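Local coordinates for E3 ubiquitin-protein ligase RNF31 (Mus musculus, PDB 5Y3T), which probably transfers ubiquitin to substrates as an E3 ligase, with this fragment forming the paired UBA-type helical region through which it is likely to bind partner proteins, at residues Cys73-Lys78 with Arg96-Lys101. Numbering follows the deposited sequence.
Sequences CQEARK and RARRRK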
loop_
_atom_site.group_PDB
_atom_site.type_symbol
_atom_site.label_atom_id
_atom_site.label_comp_id
_atom_site.label_asym_id
_atom_site.label_seq_id
_atom_site.Cartn_x
_atom_site.Cartn_y
_atom_site.Cartn_z
ATOM N N CYS B 73 -6.444 15.565 -6.765
ATOM C CA CYS B 73 -5.329 16.090 -5.981
ATOM C C CYS B 73 -4.924 15.072 -4.958
ATOM O O CYS B 73 -3.777 14.947 -4.692
ATOM C CB CYS B 73 -5.716 17.388 -5.232
ATOM S SG CYS B 73 -6.551 18.660 -6.226
ATOM N N GLN B 74 -5.862 14.344 -4.369
ATOM C CA GLN B 74 -5.511 13.337 -3.344
ATOM C C GLN B 74 -4.636 12.248 -4.006
ATOM O O GLN B 74 -3.664 11.837 -3.439
ATOM C CB GLN B 74 -6.732 12.731 -2.639
ATOM C CG GLN B 74 -7.624 13.739 -1.890
ATOM C CD GLN B 74 -8.484 14.684 -2.795
ATOM O OE1 GLN B 74 -9.441 14.259 -3.468
ATOM N NE2 GLN B 74 -8.130 15.974 -2.803
ATOM N N GLU B 75 -4.953 11.848 -5.229
ATOM C CA GLU B 75 -4.100 10.894 -5.966
ATOM C C GLU B 75 -2.740 11.442 -6.407
ATOM O O GLU B 75 -1.743 10.713 -6.373
ATOM C CB GLU B 75 -4.828 10.356 -7.170
ATOM C CG GLU B 75 -5.945 9.410 -6.753
ATOM C CD GLU B 75 -6.822 9.088 -7.919
ATOM O OE1 GLU B 75 -7.444 10.054 -8.453
ATOM O OE2 GLU B 75 -6.843 7.900 -8.303
ATOM N N ALA B 76 -2.699 12.717 -6.788
ATOM C CA ALA B 76 -1.453 13.343 -7.191
ATOM C C ALA B 76 -0.529 13.418 -6.001
ATOM O O ALA B 76 0.657 13.100 -6.142
ATOM C CB ALA B 76 -1.712 14.744 -7.750
ATOM N N ARG B 77 -1.088 13.824 -4.853
ATOM C CA ARG B 77 -0.363 14.037 -3.603
ATOM C C ARG B 77 0.227 12.743 -3.123
ATOM O O ARG B 77 1.410 12.674 -2.770
ATOM C CB ARG B 77 -1.305 14.603 -2.493
ATOM C CG ARG B 77 -0.676 14.892 -1.131
ATOM C CD ARG B 77 -1.680 15.423 -0.083
ATOM N NE ARG B 77 -1.058 15.592 1.260
ATOM C CZ ARG B 77 -0.994 14.669 2.255
ATOM N NH1 ARG B 77 -1.527 13.445 2.130
ATOM N NH2 ARG B 77 -0.378 14.956 3.416
ATOM N N LYS B 78 -0.601 11.714 -3.102
ATOM C CA LYS B 78 -0.175 10.412 -2.610
ATOM C C LYS B 78 1.034 9.924 -3.451
ATOM O O LYS B 78 2.037 9.498 -2.891
ATOM C CB LYS B 78 -1.357 9.456 -2.655
ATOM C CG LYS B 78 -1.125 8.074 -2.065
ATOM C CD LYS B 78 -2.447 7.337 -1.759
ATOM C CE LYS B 78 -3.653 7.599 -2.711
ATOM N NZ LYS B 78 -3.552 7.155 -4.145
ATOM N N ARG B 96 -0.276 4.720 -12.591
ATOM C CA ARG B 96 -0.273 3.302 -12.239
ATOM C C ARG B 96 -1.249 2.951 -11.135
ATOM O O ARG B 96 -1.990 1.993 -11.253
ATOM C CB ARG B 96 1.143 2.855 -11.871
ATOM C CG ARG B 96 2.042 2.774 -13.106
ATOM C CD ARG B 96 3.494 2.769 -12.708
ATOM N NE ARG B 96 4.358 2.677 -13.855
ATOM C CZ ARG B 96 5.664 2.404 -13.830
ATOM N NH1 ARG B 96 6.312 2.172 -12.706
ATOM N NH2 ARG B 96 6.318 2.329 -14.970
ATOM N N ALA B 97 -1.256 3.722 -10.066
ATOM C CA ALA B 97 -2.263 3.552 -9.006
ATOM C C ALA B 97 -3.692 3.546 -9.544
ATOM O O ALA B 97 -4.456 2.668 -9.185
ATOM C CB ALA B 97 -2.130 4.596 -7.891
ATOM N N ARG B 98 -4.029 4.485 -10.423
ATOM C CA ARG B 98 -5.377 4.558 -10.948
ATOM C C ARG B 98 -5.694 3.432 -11.929
ATOM O O ARG B 98 -6.791 2.911 -11.896
ATOM C CB ARG B 98 -5.582 5.884 -11.646
ATOM C CG ARG B 98 -6.973 6.043 -12.236
ATOM C CD ARG B 98 -8.033 6.449 -11.197
ATOM N NE ARG B 98 -8.906 7.225 -12.028
ATOM C CZ ARG B 98 -9.197 8.514 -11.943
ATOM N NH1 ARG B 98 -8.898 9.286 -10.903
ATOM N NH2 ARG B 98 -9.926 8.999 -12.911
ATOM N N ARG B 99 -4.758 3.118 -12.833
ATOM C CA ARG B 99 -4.842 1.925 -13.689
ATOM C C ARG B 99 -5.102 0.645 -12.910
ATOM O O ARG B 99 -5.952 -0.157 -13.298
ATOM C CB ARG B 99 -3.578 1.736 -14.544
ATOM C CG ARG B 99 -3.804 0.810 -15.727
ATOM C CD ARG B 99 -2.529 0.494 -16.494
ATOM N NE ARG B 99 -2.095 1.655 -17.251
ATOM C CZ ARG B 99 -0.880 2.213 -17.235
ATOM N NH1 ARG B 99 0.135 1.737 -16.497
ATOM N NH2 ARG B 99 -0.673 3.287 -17.982
ATOM N N ARG B 100 -4.378 0.458 -11.819
ATOM C CA ARG B 100 -4.493 -0.743 -11.015
ATOM C C ARG B 100 -5.877 -0.821 -10.372
ATOM O O ARG B 100 -6.473 -1.916 -10.212
ATOM C CB ARG B 100 -3.366 -0.743 -9.963
ATOM C CG ARG B 100 -3.341 -1.936 -9.022
ATOM C CD ARG B 100 -2.184 -1.928 -8.032
ATOM N NE ARG B 100 -1.975 -0.657 -7.341
ATOM C CZ ARG B 100 -2.718 -0.182 -6.326
ATOM N NH1 ARG B 100 -3.796 -0.842 -5.854
ATOM N NH2 ARG B 100 -2.390 0.993 -5.788
ATOM N N LYS B 101 -6.394 0.340 -9.981
ATOM C CA LYS B 101 -7.673 0.373 -9.304
ATOM C C LYS B 101 -8.834 0.158 -10.279
ATOM O O LYS B 101 -9.794 -0.470 -9.928
ATOM C CB LYS B 101 -7.815 1.646 -8.501
ATOM C CG LYS B 101 -6.875 1.662 -7.323
ATOM C CD LYS B 101 -6.850 3.003 -6.635
ATOM C CE LYS B 101 -5.637 3.189 -5.723
ATOM N NZ LYS B 101 -5.517 4.635 -5.406
#
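Glu-75 and Ala-97 are the pair whose CA atoms lie nearest across two helices, 8.2 Å apart, wide enough for long polar side chains to bridge the space. On helix 73-82, Glu-75 points toward its neighbour with CG anti to the carbonyl carbon (chi1 -71°), and the extended chain carries the carboxylate to the edge of the Arg-98 guanidinium. There Arg-98 NH1 meets Glu-75 OE1 at 3.0 Å in a salt bridge whose hydrogen bond is weak, bent to 126° at the proton. The two flat groups are nonetheless nearly coplanar, 10° apart. Glu-75 OE2 lies alongside Arg-98 CD, at 3.4 Å, still near NH1. Both groups have further partners: Ser-72 OG bonds Glu-75 OE1, while Arg-98 NH2 bonds Ala-70 O and the guanidinium makes a cation-pi contact with Phe-71. The pair thus ties helix 87-107 to the start of helix 73-82 within the all-helical HOIP UBA domain pair. Were the glutamate replaced by an alanine, Arg-98 NH1 would probably lose its carboxylate mate and a gap would open between the helices. Lys-78 and Lys-101 meet tip to tip, NZ to NZ 3.4 Å, without a hydrogen bond; if both are charged, they would repel, which Glu-75 OE2, 4.6 Å from Lys-101 NZ, may ease. A long lysine chain suits position 101, letting NZ reach Gly-125 O.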